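Side-chain contacts in 5-ketofructose reductase (Gluconobacter sp., PDB 7COK), which reduces 5-ketofructose, probably to fructose with a nicotinamide cofactor, as a member of the shikimate dehydrogenase family: residues K117-P122 with G242-D247; K110-S115 with T191-N196; G214-E219 with K236-L241; N228-R233 with D247-L252; V127-A132 with R137-E142. One frame throughout, in Å; residues are numbered along the deposited sequence.

Contact 1. Residues K117-P122 with G242-D247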
# COMPACT_ATOMS: atom_id res chain seq x y z
N LYS A 117 -26.69 14.36 13.58
CA LYS A 117 -27.04 15.58 12.86
C LYS A 117 -28.06 15.38 11.73
O LYS A 117 -28.73 16.34 11.33
CB LYS A 117 -25.78 16.28 12.37
CG LYS A 117 -25.08 17.02 13.51
CD LYS A 117 -23.73 17.59 13.13
CE LYS A 117 -23.21 18.53 14.19
NZ LYS A 117 -21.99 19.25 13.72
N THR A 118 -28.21 14.14 11.25
CA THR A 118 -29.29 13.84 10.28
C THR A 118 -30.68 13.93 10.90
O THR A 118 -31.68 14.01 10.17
CB THR A 118 -29.15 12.47 9.58
OG1 THR A 118 -29.30 11.42 10.52
CG2 THR A 118 -27.81 12.33 8.86
N VAL A 119 -30.77 13.87 12.23
CA VAL A 119 -32.10 13.87 12.88
C VAL A 119 -32.35 15.06 13.79
O VAL A 119 -33.50 15.49 13.93
CB VAL A 119 -32.43 12.52 13.58
CG1 VAL A 119 -32.47 11.39 12.55
CG2 VAL A 119 -31.44 12.20 14.69
N THR A 120 -31.30 15.58 14.42
CA THR A 120 -31.41 16.70 15.36
C THR A 120 -30.04 17.31 15.65
O THR A 120 -28.99 16.72 15.32
CB THR A 120 -32.16 16.28 16.66
OG1 THR A 120 -32.23 17.39 17.56
CG2 THR A 120 -31.50 15.07 17.35
N SER A 121 -30.04 18.50 16.26
CA SER A 121 -28.79 19.12 16.69
C SER A 121 -28.43 18.67 18.10
O SER A 121 -29.32 18.52 18.94
CB SER A 121 -28.89 20.65 16.65
OG SER A 121 -27.66 21.25 17.04
N PRO A 122 -27.13 18.47 18.37
CA PRO A 122 -26.69 18.14 19.73
C PRO A 122 -26.72 19.32 20.70
O PRO A 122 -26.71 19.10 21.91
CB PRO A 122 -25.24 17.71 19.52
CG PRO A 122 -24.81 18.37 18.26
CD PRO A 122 -26.03 18.33 17.39
N GLY A 242 -41.62 3.63 19.01
CA GLY A 242 -41.85 4.84 18.25
C GLY A 242 -40.68 5.80 18.16
O GLY A 242 -40.82 6.89 17.61
N CYS A 243 -39.51 5.38 18.67
CA CYS A 243 -38.30 6.20 18.68
C CYS A 243 -37.56 6.26 17.35
O CYS A 243 -37.51 5.27 16.60
CB CYS A 243 -37.34 5.69 19.76
SG CYS A 243 -38.00 5.84 21.43
N THR A 244 -36.96 7.42 17.09
CA THR A 244 -36.02 7.57 15.98
C THR A 244 -34.73 6.89 16.41
O THR A 244 -34.23 7.17 17.50
CB THR A 244 -35.77 9.06 15.69
OG1 THR A 244 -36.98 9.65 15.22
CG2 THR A 244 -34.69 9.25 14.62
N THR A 245 -34.22 6.00 15.56
CA THR A 245 -32.99 5.24 15.86
C THR A 245 -31.83 5.49 14.89
O THR A 245 -32.02 5.76 13.70
CB THR A 245 -33.24 3.72 15.89
OG1 THR A 245 -33.73 3.28 14.61
CG2 THR A 245 -34.28 3.34 16.98
N LEU A 246 -30.61 5.37 15.42
CA LEU A 246 -29.39 5.50 14.64
C LEU A 246 -28.48 4.32 14.86
O LEU A 246 -28.04 4.06 15.97
CB LEU A 246 -28.66 6.80 14.99
CG LEU A 246 -29.53 8.05 14.83
CD1 LEU A 246 -28.93 9.24 15.56
CD2 LEU A 246 -29.74 8.36 13.37
N ASP A 247 -28.14 3.64 13.78
CA ASP A 247 -27.36 2.42 13.87
C ASP A 247 -25.84 2.60 13.73
O ASP A 247 -25.34 3.59 13.16
CB ASP A 247 -27.90 1.39 12.87
CG ASP A 247 -27.49 1.71 11.46
OD1 ASP A 247 -26.37 1.32 11.07
OD2 ASP A 247 -28.29 2.33 10.74
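Val119 meets Thr244 and Leu246 methyl against methyl, and these apolar touches carry most of the contact. The two branches of the valine divide the work. Val119 CG1 approaches Thr244 CG2 tip to tip at 3.7 Å, while Val119 CG2 meets Leu246 CD1 at 4.0 Å. With chi1 at -62°, CG2 takes the place between the backbone N and the carbonyl carbon, and the fork of the valine opens toward the other segment. Leu246 answers with both of its ends, since Leu246 CD2 is also 4.2 Å from Val119 CG1. Thr244 contributes its methyl: with OG1 beside the backbone N (chi1 -66°), CG2 lies anti to it.

In fold terms, residues 117-122 leave helix 110-117 and run toward strand 126-130, the first strand of a parallel sheet in the 3-2-1-4-5-6 order of a Rossmann fold. Residues 242-247 include strand 245-246, an outermost strand of that sheet, joined to strand 221-224 by backbone bonds of Thr244 and Leu246. Gly242, with a positive phi of 102°, ends helix 233-240 in a Schellman motif just before this strand. Val119 and Leu246 both also touch Val221 on the inner neighbour.

Polar groups play a secondary part. Thr118 OG1 comes within 4.2 Å of Leu246 CD2, but its hydrogen bond is to Ser115 O, in the last turns of the preceding helix.

Contact 2. Residues K110-S115 with T191-N196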
# COMPACT_ATOMS: atom_id res chain seq x y z
N LYS A 110 -17.04 11.17 15.98
CA LYS A 110 -17.56 12.01 14.88
C LYS A 110 -18.53 11.26 13.97
O LYS A 110 -19.41 11.90 13.40
CB LYS A 110 -16.41 12.59 14.04
CG LYS A 110 -15.56 13.62 14.76
CD LYS A 110 -14.56 14.30 13.83
CE LYS A 110 -13.57 15.22 14.58
NZ LYS A 110 -14.23 16.30 15.36
N GLY A 111 -18.37 9.93 13.82
CA GLY A 111 -19.32 9.13 13.03
C GLY A 111 -20.69 9.23 13.67
O GLY A 111 -21.69 9.46 13.00
N PHE A 112 -20.73 9.09 14.99
CA PHE A 112 -21.98 9.22 15.73
C PHE A 112 -22.58 10.62 15.58
O PHE A 112 -23.78 10.75 15.31
CB PHE A 112 -21.78 8.90 17.23
CG PHE A 112 -22.86 9.46 18.09
CD1 PHE A 112 -24.13 8.86 18.11
CD2 PHE A 112 -22.68 10.67 18.78
CE1 PHE A 112 -25.16 9.40 18.86
CE2 PHE A 112 -23.71 11.23 19.50
CZ PHE A 112 -24.95 10.61 19.55
N LEU A 113 -21.76 11.65 15.77
CA LEU A 113 -22.21 13.02 15.62
C LEU A 113 -22.79 13.31 14.24
O LEU A 113 -23.85 13.92 14.15
CB LEU A 113 -21.12 14.01 16.04
CG LEU A 113 -21.53 15.43 16.33
CD1 LEU A 113 -22.34 15.49 17.63
CD2 LEU A 113 -20.32 16.37 16.43
N ALA A 114 -22.15 12.82 13.18
CA ALA A 114 -22.71 12.97 11.83
C ALA A 114 -24.05 12.25 11.71
O ALA A 114 -25.00 12.80 11.17
CB ALA A 114 -21.74 12.48 10.78
N SER A 115 -24.15 11.02 12.21
CA SER A 115 -25.45 10.33 12.22
C SER A 115 -26.51 11.13 12.98
O SER A 115 -27.65 11.29 12.51
CB SER A 115 -25.31 8.94 12.84
OG SER A 115 -24.57 8.06 11.97
N THR A 191 -34.39 13.41 29.14
CA THR A 191 -33.30 12.89 28.31
C THR A 191 -33.71 12.97 26.84
O THR A 191 -34.78 12.50 26.45
CB THR A 191 -32.95 11.44 28.68
OG1 THR A 191 -32.50 11.35 30.04
CG2 THR A 191 -31.87 10.86 27.72
N ASP A 192 -32.83 13.57 26.03
CA ASP A 192 -33.09 13.81 24.61
C ASP A 192 -32.51 12.71 23.74
O ASP A 192 -33.07 12.35 22.71
CB ASP A 192 -32.49 15.16 24.20
CG ASP A 192 -33.15 16.34 24.90
OD1 ASP A 192 -34.39 16.46 24.84
OD2 ASP A 192 -32.41 17.14 25.52
N ILE A 193 -31.36 12.18 24.15
CA ILE A 193 -30.59 11.24 23.34
C ILE A 193 -30.07 10.13 24.26
O ILE A 193 -29.49 10.42 25.32
CB ILE A 193 -29.38 11.94 22.67
CG1 ILE A 193 -29.84 13.10 21.77
CG2 ILE A 193 -28.52 10.94 21.89
CD1 ILE A 193 -28.77 14.14 21.53
N LEU A 194 -30.27 8.89 23.86
CA LEU A 194 -29.72 7.71 24.54
C LEU A 194 -28.79 6.96 23.60
O LEU A 194 -29.18 6.60 22.49
CB LEU A 194 -30.84 6.80 25.03
CG LEU A 194 -30.44 5.46 25.64
CD1 LEU A 194 -29.70 5.68 26.95
CD2 LEU A 194 -31.66 4.60 25.94
N ILE A 195 -27.56 6.71 24.04
CA ILE A 195 -26.56 6.06 23.21
C ILE A 195 -26.01 4.83 23.90
O ILE A 195 -25.50 4.93 25.03
CB ILE A 195 -25.35 7.01 22.95
CG1 ILE A 195 -25.81 8.39 22.45
CG2 ILE A 195 -24.38 6.35 21.97
CD1 ILE A 195 -24.74 9.45 22.59
N ASN A 196 -26.10 3.67 23.25
CA ASN A 196 -25.37 2.52 23.73
C ASN A 196 -23.94 2.52 23.24
O ASN A 196 -23.70 2.39 22.03
CB ASN A 196 -26.02 1.22 23.29
CG ASN A 196 -25.18 0.05 23.70
OD1 ASN A 196 -24.87 -0.11 24.87
ND2 ASN A 196 -24.69 -0.70 22.73
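Phe112 pushes the far end of its ring against Ile195, and the evidence for close packing lies in the distances to one methyl. Ile195 CD1 is 3.3 Å from Phe112 CZ, short for two carbons, and it stands 3.7 Å from CE2 of the same ring. Its approach is oblique, so the methyl belongs to neither a face nor an edge. One bond further back, Ile195 CG1 lies 3.8 Å from Phe112 CZ, so that two successive carbons of the isoleucine arm follow the end of the ring. The second apolar partner is looser and differently placed: Ile193 CG2 sits near the ring plane, at the edge, 4.3 Å from Phe112 CZ. With CG anti to the backbone N (chi1 160°), the phenylalanine reaches from its helix toward the strand, where Ile193 and Ile195 face it and Leu194 between them points away.

Replacing Phe112 with an alanine would probably open a gap beside Ile195, leaving its CD1 methyl without the ring that now presses on it.

No hydrogen bond joins the two segments. Polar side chains turn to other partners: Asn196 binds Asp224 and Thr198, and Asp192 OD2 accepts from Arg126 N.

Phe112 also touches Ile139 and Leu143 of helix 134-145 and Met251 of helix 248-264, which places the ring between its own helix, two further helices and the strand. Such helix-on-strand packing, against the strand lying between 126-130 and 221-224, is characteristic of the layered alpha/beta core of a Rossmann domain.

Contact 3. Residues G214-E219 with K236-L241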
# COMPACT_ATOMS: atom_id res chain seq x y z
N GLY A 214 -39.22 1.46 29.06
CA GLY A 214 -40.38 2.33 29.33
C GLY A 214 -40.05 3.73 29.84
O GLY A 214 -40.94 4.58 29.97
N SER A 215 -38.77 4.00 30.12
CA SER A 215 -38.34 5.32 30.57
C SER A 215 -38.07 6.24 29.39
O SER A 215 -37.91 7.45 29.56
CB SER A 215 -37.15 5.24 31.55
OG SER A 215 -35.95 4.85 30.90
N LEU A 216 -38.06 5.65 28.19
CA LEU A 216 -37.92 6.41 26.95
C LEU A 216 -39.22 7.08 26.59
O LEU A 216 -40.28 6.47 26.74
CB LEU A 216 -37.53 5.49 25.79
CG LEU A 216 -36.10 4.97 25.63
CD1 LEU A 216 -36.09 3.86 24.59
CD2 LEU A 216 -35.19 6.08 25.15
N THR A 217 -39.14 8.32 26.12
CA THR A 217 -40.26 8.93 25.40
C THR A 217 -40.09 8.61 23.91
O THR A 217 -38.99 8.26 23.45
CB THR A 217 -40.37 10.47 25.63
OG1 THR A 217 -39.35 11.17 24.90
CG2 THR A 217 -40.29 10.85 27.12
N LYS A 218 -41.18 8.75 23.16
CA LYS A 218 -41.13 8.58 21.70
C LYS A 218 -40.26 9.62 21.00
O LYS A 218 -39.85 9.41 19.84
CB LYS A 218 -42.54 8.63 21.10
CG LYS A 218 -43.40 7.41 21.37
CD LYS A 218 -44.81 7.66 20.86
CE LYS A 218 -45.44 6.39 20.36
NZ LYS A 218 -46.67 6.67 19.57
N GLU A 219 -39.99 10.72 21.70
CA GLU A 219 -39.15 11.82 21.22
C GLU A 219 -37.65 11.57 21.40
O GLU A 219 -36.82 12.27 20.79
CB GLU A 219 -39.49 13.09 21.99
CG GLU A 219 -40.74 13.82 21.53
CD GLU A 219 -40.80 15.22 22.10
OE1 GLU A 219 -40.00 16.08 21.67
OE2 GLU A 219 -41.65 15.46 22.99
N LYS A 236 -34.14 -2.23 17.86
CA LYS A 236 -35.44 -2.77 17.42
C LYS A 236 -36.52 -2.50 18.45
O LYS A 236 -37.63 -2.08 18.09
CB LYS A 236 -35.35 -4.25 17.10
CG LYS A 236 -34.61 -4.53 15.81
CD LYS A 236 -34.38 -6.01 15.62
CE LYS A 236 -34.04 -6.29 14.17
NZ LYS A 236 -33.94 -7.75 13.91
N ASP A 237 -36.17 -2.68 19.73
CA ASP A 237 -37.05 -2.34 20.85
C ASP A 237 -37.40 -0.85 20.87
O ASP A 237 -38.57 -0.49 21.03
CB ASP A 237 -36.45 -2.77 22.20
CG ASP A 237 -36.29 -4.28 22.33
OD1 ASP A 237 -37.00 -5.05 21.64
OD2 ASP A 237 -35.45 -4.71 23.15
N ALA A 238 -36.39 0.02 20.69
CA ALA A 238 -36.61 1.46 20.65
C ALA A 238 -37.55 1.88 19.50
O ALA A 238 -38.50 2.65 19.71
CB ALA A 238 -35.27 2.19 20.55
N LYS A 239 -37.26 1.37 18.30
CA LYS A 239 -38.10 1.65 17.12
C LYS A 239 -39.54 1.17 17.33
O LYS A 239 -40.48 1.87 16.95
CB LYS A 239 -37.48 1.00 15.88
CG LYS A 239 -38.07 1.50 14.55
CD LYS A 239 -37.16 1.14 13.39
CE LYS A 239 -37.12 -0.36 13.16
NZ LYS A 239 -35.88 -0.79 12.47
N ALA A 240 -39.72 0.00 17.96
CA ALA A 240 -41.07 -0.51 18.30
C ALA A 240 -41.86 0.41 19.24
O ALA A 240 -43.09 0.42 19.21
CB ALA A 240 -41.00 -1.91 18.88
N LEU A 241 -41.15 1.17 20.06
CA LEU A 241 -41.75 2.16 20.95
C LEU A 241 -42.07 3.47 20.25
O LEU A 241 -42.74 4.32 20.82
CB LEU A 241 -40.87 2.40 22.18
CG LEU A 241 -40.75 1.24 23.18
CD1 LEU A 241 -39.82 1.59 24.34
CD2 LEU A 241 -42.10 0.75 23.71
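Lys218 runs its aliphatic chain past the carbonyl oxygen of Leu241. Lys218 CB stands 4.3 Å from Leu241 O, and Lys218 CG, anti to the carbonyl carbon of its own residue, makes the nearest approach of the contact, 3.2 Å to Leu241 O. Lys218 CD lies slightly further off, 3.9 Å from Leu241 O. The chain is bent at chi3 (147°, well short of fully extended), and Lys218 CE is 3.4 Å from Leu241 O. Lys218 NZ then passes on, 4.7 Å from Leu241 O. This is therefore a row of methylene-to-oxygen contacts, with no hydrogen bond across the segments. Lys218 also touches a crystal neighbour, which may influence its pose.

Leu216 supplies the apolar half. Leu216 CD1 faces both Ala238 CB and Leu241 CD1, each at 4.4 Å, and the two leucines account for most of the buried surface. Leu216 also touches Leu187 in a loop.

Residues 214-219 thus lie against the C-terminal end of helix 233-240, whose last turn holds the bond from Leu241 N to Asp237 O. On the sheet side, Leu216 and Ala238 both rest on Val222 of strand 221-224, and Ala238 reaches Thr245 of strand 245-246.

Contact 4. Residues N228-R233 with D247-L252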
# COMPACT_ATOMS: atom_id res chain seq x y z
N ASN A 228 -22.74 -4.48 13.98
CA ASN A 228 -23.09 -5.82 13.55
C ASN A 228 -23.70 -6.61 14.73
O ASN A 228 -22.99 -6.93 15.68
CB ASN A 228 -21.84 -6.52 12.98
CG ASN A 228 -22.15 -7.88 12.37
OD1 ASN A 228 -23.28 -8.13 11.96
ND2 ASN A 228 -21.14 -8.75 12.29
N PRO A 229 -25.00 -6.91 14.69
CA PRO A 229 -25.93 -6.48 13.64
C PRO A 229 -26.23 -4.99 13.71
O PRO A 229 -26.23 -4.43 14.79
CB PRO A 229 -27.20 -7.28 13.94
CG PRO A 229 -27.13 -7.61 15.40
CD PRO A 229 -25.68 -7.63 15.79
N PRO A 230 -26.48 -4.35 12.55
CA PRO A 230 -26.76 -2.91 12.67
C PRO A 230 -28.09 -2.63 13.35
O PRO A 230 -28.21 -1.65 14.08
CB PRO A 230 -26.74 -2.42 11.22
CG PRO A 230 -26.96 -3.64 10.39
CD PRO A 230 -26.35 -4.78 11.15
N GLN A 231 -29.07 -3.50 13.14
CA GLN A 231 -30.33 -3.43 13.86
C GLN A 231 -30.27 -4.37 15.06
O GLN A 231 -30.71 -5.53 14.99
CB GLN A 231 -31.51 -3.75 12.93
CG GLN A 231 -31.65 -2.82 11.74
CD GLN A 231 -31.79 -1.34 12.12
OE1 GLN A 231 -31.11 -0.48 11.55
NE2 GLN A 231 -32.67 -1.05 13.08
N THR A 232 -29.73 -3.84 16.16
CA THR A 232 -29.59 -4.56 17.42
C THR A 232 -30.96 -4.71 18.08
O THR A 232 -31.92 -3.99 17.73
CB THR A 232 -28.65 -3.80 18.38
OG1 THR A 232 -29.14 -2.46 18.60
CG2 THR A 232 -27.24 -3.74 17.81
N ARG A 233 -31.07 -5.65 19.02
CA ARG A 233 -32.28 -5.77 19.85
C ARG A 233 -32.67 -4.43 20.48
O ARG A 233 -33.83 -4.05 20.44
CB ARG A 233 -32.10 -6.86 20.91
CG ARG A 233 -33.26 -7.02 21.87
CD ARG A 233 -33.00 -8.13 22.88
NE ARG A 233 -33.94 -8.06 24.00
CZ ARG A 233 -33.69 -8.48 25.24
NH1 ARG A 233 -32.51 -9.01 25.56
NH2 ARG A 233 -34.62 -8.37 26.18
N ASP A 247 -28.14 3.64 13.78
CA ASP A 247 -27.36 2.42 13.87
C ASP A 247 -25.84 2.60 13.73
O ASP A 247 -25.34 3.59 13.16
CB ASP A 247 -27.90 1.39 12.87
CG ASP A 247 -27.49 1.71 11.46
OD1 ASP A 247 -26.37 1.32 11.07
OD2 ASP A 247 -28.29 2.33 10.74
N GLY A 248 -25.12 1.62 14.25
CA GLY A 248 -23.67 1.71 14.36
C GLY A 248 -22.95 1.51 13.06
O GLY A 248 -21.80 1.92 12.91
N LEU A 249 -23.61 0.85 12.11
CA LEU A 249 -23.00 0.63 10.78
C LEU A 249 -22.96 1.98 10.06
O LEU A 249 -21.91 2.35 9.52
CB LEU A 249 -23.77 -0.46 10.02
CG LEU A 249 -23.26 -0.97 8.67
CD1 LEU A 249 -23.88 -2.33 8.39
CD2 LEU A 249 -23.60 -0.04 7.53
N GLY A 250 -24.06 2.74 10.10
CA GLY A 250 -24.06 4.09 9.56
C GLY A 250 -22.96 4.96 10.18
O GLY A 250 -22.37 5.82 9.52
N MET A 251 -22.71 4.75 11.46
CA MET A 251 -21.69 5.56 12.16
C MET A 251 -20.29 5.23 11.66
O MET A 251 -19.46 6.12 11.44
CB MET A 251 -21.77 5.34 13.66
CG MET A 251 -23.05 5.80 14.30
SD MET A 251 -22.94 5.52 16.08
CE MET A 251 -24.68 5.44 16.51
N LEU A 252 -20.02 3.94 11.47
CA LEU A 252 -18.76 3.51 10.87
C LEU A 252 -18.59 4.09 9.46
O LEU A 252 -17.51 4.57 9.12
CB LEU A 252 -18.71 1.99 10.82
CG LEU A 252 -18.02 1.18 11.91
CD1 LEU A 252 -17.96 -0.25 11.41
CD2 LEU A 252 -16.63 1.70 12.24
O HOH W 1 -26.56 -0.35 15.84
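Pro230 packs on Leu249 and Asp247, and its ring and its carbonyl form the tight part of the contact. Pro230 and Leu249 lie side by side, pointing the same way: CB meets CB at 3.8 Å, and Pro230 CG follows Leu249 CD1 at 3.9 Å. On the aspartate side, Pro230 O stands 3.3 Å from Asp247 CB, a carbonyl against a methylene, while Pro230 CB is 3.8 Å from Asp247 OD1. Glu278 of helix 270-281 touches both Pro230 and Leu249, and Phe281 adds to the cover of the leucine.

The looser part is bridged by water. One molecule hydrogen-bonds to Pro230 O at 2.7 Å and accepts from Gly248 N at 2.9 Å, coupling the loop to the start of the helix where the two segments make no direct hydrogen bond. Gln231 is partly exposed beside Asp247, and its amide orientation is uncertain.

Asp247 is gripped from its own segment. Its chi1 of 76° puts CG in the crowded position between backbone N and carbonyl carbon, turning the carboxylate back over the first helical turn. Gly250 N then donates to Asp247 OD1 at 2.9 Å, nearly straight at 167°, from 41° above the carboxylate plane. With an alanine in place of Asp247, Gly250 N would probably be left without its capping acceptor, and Pro230 CB would lose the carboxylate oxygen beside it.

This is a classical N-cap, opening helix 248-264 of the shikimate dehydrogenase C-terminal region. Its counterpart in the adjoining loop is Thr232, whose OG1 caps helix 233-240 through Leu235 N.

Contact 5. Residues V127-A132 with R137-E142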
# COMPACT_ATOMS: atom_id res chain seq x y z
N VAL A 127 -28.08 14.19 27.33
CA VAL A 127 -27.64 12.93 26.73
C VAL A 127 -27.29 11.90 27.80
O VAL A 127 -26.68 12.24 28.81
CB VAL A 127 -26.37 13.14 25.88
CG1 VAL A 127 -25.97 11.85 25.17
CG2 VAL A 127 -26.53 14.26 24.85
N VAL A 128 -27.67 10.64 27.55
CA VAL A 128 -27.24 9.49 28.36
C VAL A 128 -26.40 8.55 27.52
O VAL A 128 -26.85 8.11 26.44
CB VAL A 128 -28.44 8.71 28.96
CG1 VAL A 128 -27.96 7.41 29.62
CG2 VAL A 128 -29.14 9.55 30.00
N ILE A 129 -25.20 8.22 28.01
CA ILE A 129 -24.32 7.27 27.34
C ILE A 129 -24.19 6.04 28.23
O ILE A 129 -23.78 6.15 29.40
CB ILE A 129 -22.91 7.86 27.10
CG1 ILE A 129 -23.02 9.18 26.33
CG2 ILE A 129 -21.99 6.80 26.45
CD1 ILE A 129 -21.66 9.81 26.06
N LEU A 130 -24.60 4.90 27.70
CA LEU A 130 -24.41 3.61 28.38
C LEU A 130 -23.04 3.07 28.07
O LEU A 130 -22.75 2.71 26.93
CB LEU A 130 -25.47 2.57 27.97
CG LEU A 130 -26.90 3.07 27.96
CD1 LEU A 130 -27.77 2.11 27.17
CD2 LEU A 130 -27.43 3.35 29.37
N GLY A 131 -22.23 2.93 29.12
CA GLY A 131 -20.86 2.40 29.01
C GLY A 131 -19.82 3.50 29.09
O GLY A 131 -20.12 4.66 28.78
N ALA A 132 -18.60 3.14 29.50
CA ALA A 132 -17.51 4.09 29.71
C ALA A 132 -16.18 3.82 28.94
O ALA A 132 -15.12 4.32 29.33
CB ALA A 132 -17.23 4.24 31.20
N ARG A 137 -15.93 7.74 25.74
CA ARG A 137 -15.09 8.92 25.95
C ARG A 137 -15.12 9.85 24.74
O ARG A 137 -15.35 11.07 24.90
CB ARG A 137 -13.66 8.51 26.35
CG ARG A 137 -12.75 9.66 26.67
CD ARG A 137 -11.35 9.12 26.93
NE ARG A 137 -10.42 10.21 27.21
CZ ARG A 137 -10.13 10.67 28.43
NH1 ARG A 137 -10.71 10.14 29.51
NH2 ARG A 137 -9.29 11.67 28.57
N ALA A 138 -14.87 9.31 23.53
CA ALA A 138 -14.87 10.15 22.33
C ALA A 138 -16.23 10.76 22.01
O ALA A 138 -16.31 11.94 21.66
CB ALA A 138 -14.32 9.38 21.14
N ILE A 139 -17.28 9.96 22.15
CA ILE A 139 -18.65 10.42 21.92
C ILE A 139 -19.00 11.55 22.90
O ILE A 139 -19.53 12.57 22.50
CB ILE A 139 -19.67 9.25 21.98
CG1 ILE A 139 -19.53 8.42 20.71
CG2 ILE A 139 -21.11 9.77 22.06
CD1 ILE A 139 -20.18 7.05 20.81
N ALA A 140 -18.67 11.38 24.18
CA ALA A 140 -18.92 12.42 25.19
C ALA A 140 -18.19 13.73 24.84
O ALA A 140 -18.79 14.80 24.86
CB ALA A 140 -18.55 11.92 26.57
N VAL A 141 -16.92 13.63 24.44
CA VAL A 141 -16.17 14.83 24.07
C VAL A 141 -16.79 15.51 22.86
O VAL A 141 -16.96 16.72 22.88
CB VAL A 141 -14.67 14.54 23.85
CG1 VAL A 141 -13.93 15.75 23.24
CG2 VAL A 141 -14.03 14.19 25.19
N GLU A 142 -17.09 14.74 21.81
CA GLU A 142 -17.63 15.36 20.59
C GLU A 142 -18.98 16.04 20.84
O GLU A 142 -19.25 17.13 20.33
CB GLU A 142 -17.73 14.36 19.44
CG GLU A 142 -16.40 13.78 18.94
CD GLU A 142 -15.43 14.78 18.33
OE1 GLU A 142 -15.75 15.96 18.11
OE2 GLU A 142 -14.29 14.36 18.03
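Ile129 meets Ile139 and Ala140 without any ring, side-chain amide or carboxylate between them; the flat groups of residues 137-142 are engaged away from the strand. The guanidinium of Arg137 bonds through NE to Ile89 O and weakly through NH2 to Leu88 O. The carboxylate of Glu142 is shared, OE1 forming a salt bridge with Lys110 and OE2 a hydrogen bond with Ser85. The nearest thing to a planar partner at the interface is a backbone amide: Ala140 N lies 3.9 Å from Ile129 CD1.

That one methyl does the touching from the strand. Ile129 CD1 is 3.8 Å from Ala140 CB and 4.0 Å from Ile139 CG2, and so meets two consecutive residues of the helix. An extended arm carries it there: CG1 is anti to the carbonyl carbon (chi1 -55°) and chi2 is fully trans. Around these side chains, Ile129 touches Ile151, Ala140 touches Ile164 and Ile139 touches Ile195.

Strand 126-130 and helix 134-145 are the first two elements of a beta-alpha-beta unit completed by strand 150-155. The turn between them carries Gly131, whose phi of 103° would jam a beta carbon against the preceding carbonyl. Together with Gly133 and Ala136 it fits a GxGxxA sequence, consistent with the dinucleotide-binding turn of Rossmann folds, although this structure is ligand-free.

The chemistry divides the helix: undirected methyl packing seats it on the sheet, while the directed polar bonds of Arg137 and Glu142 tie it to helix 84-89 and helix 110-117.

Overall arrangement
From the N terminus, contact 2 opens first, on helix 110-117, and contact 1 opens directly after it. Contact 5 then opens and closes within a single strand-turn-helix, so it falls inside both longer loops. Contact 2 closes on strand 193-196, crossing contact 1, which stays open. Contacts 3 and 4 begin next and cross each other; contact 3 closes at the end of helix 233-240, wholly within contact 1. Contact 1 ends at Asp247, where the last segment of contact 4 begins, so these two also cross. Contacts 1, 2 and 5 bind helix and loop to the parallel sheet; contact 3 sets the loop before strand 221-224 against the end of helix 233-240, and contact 4 the loop before that helix against the start of helix 248-264.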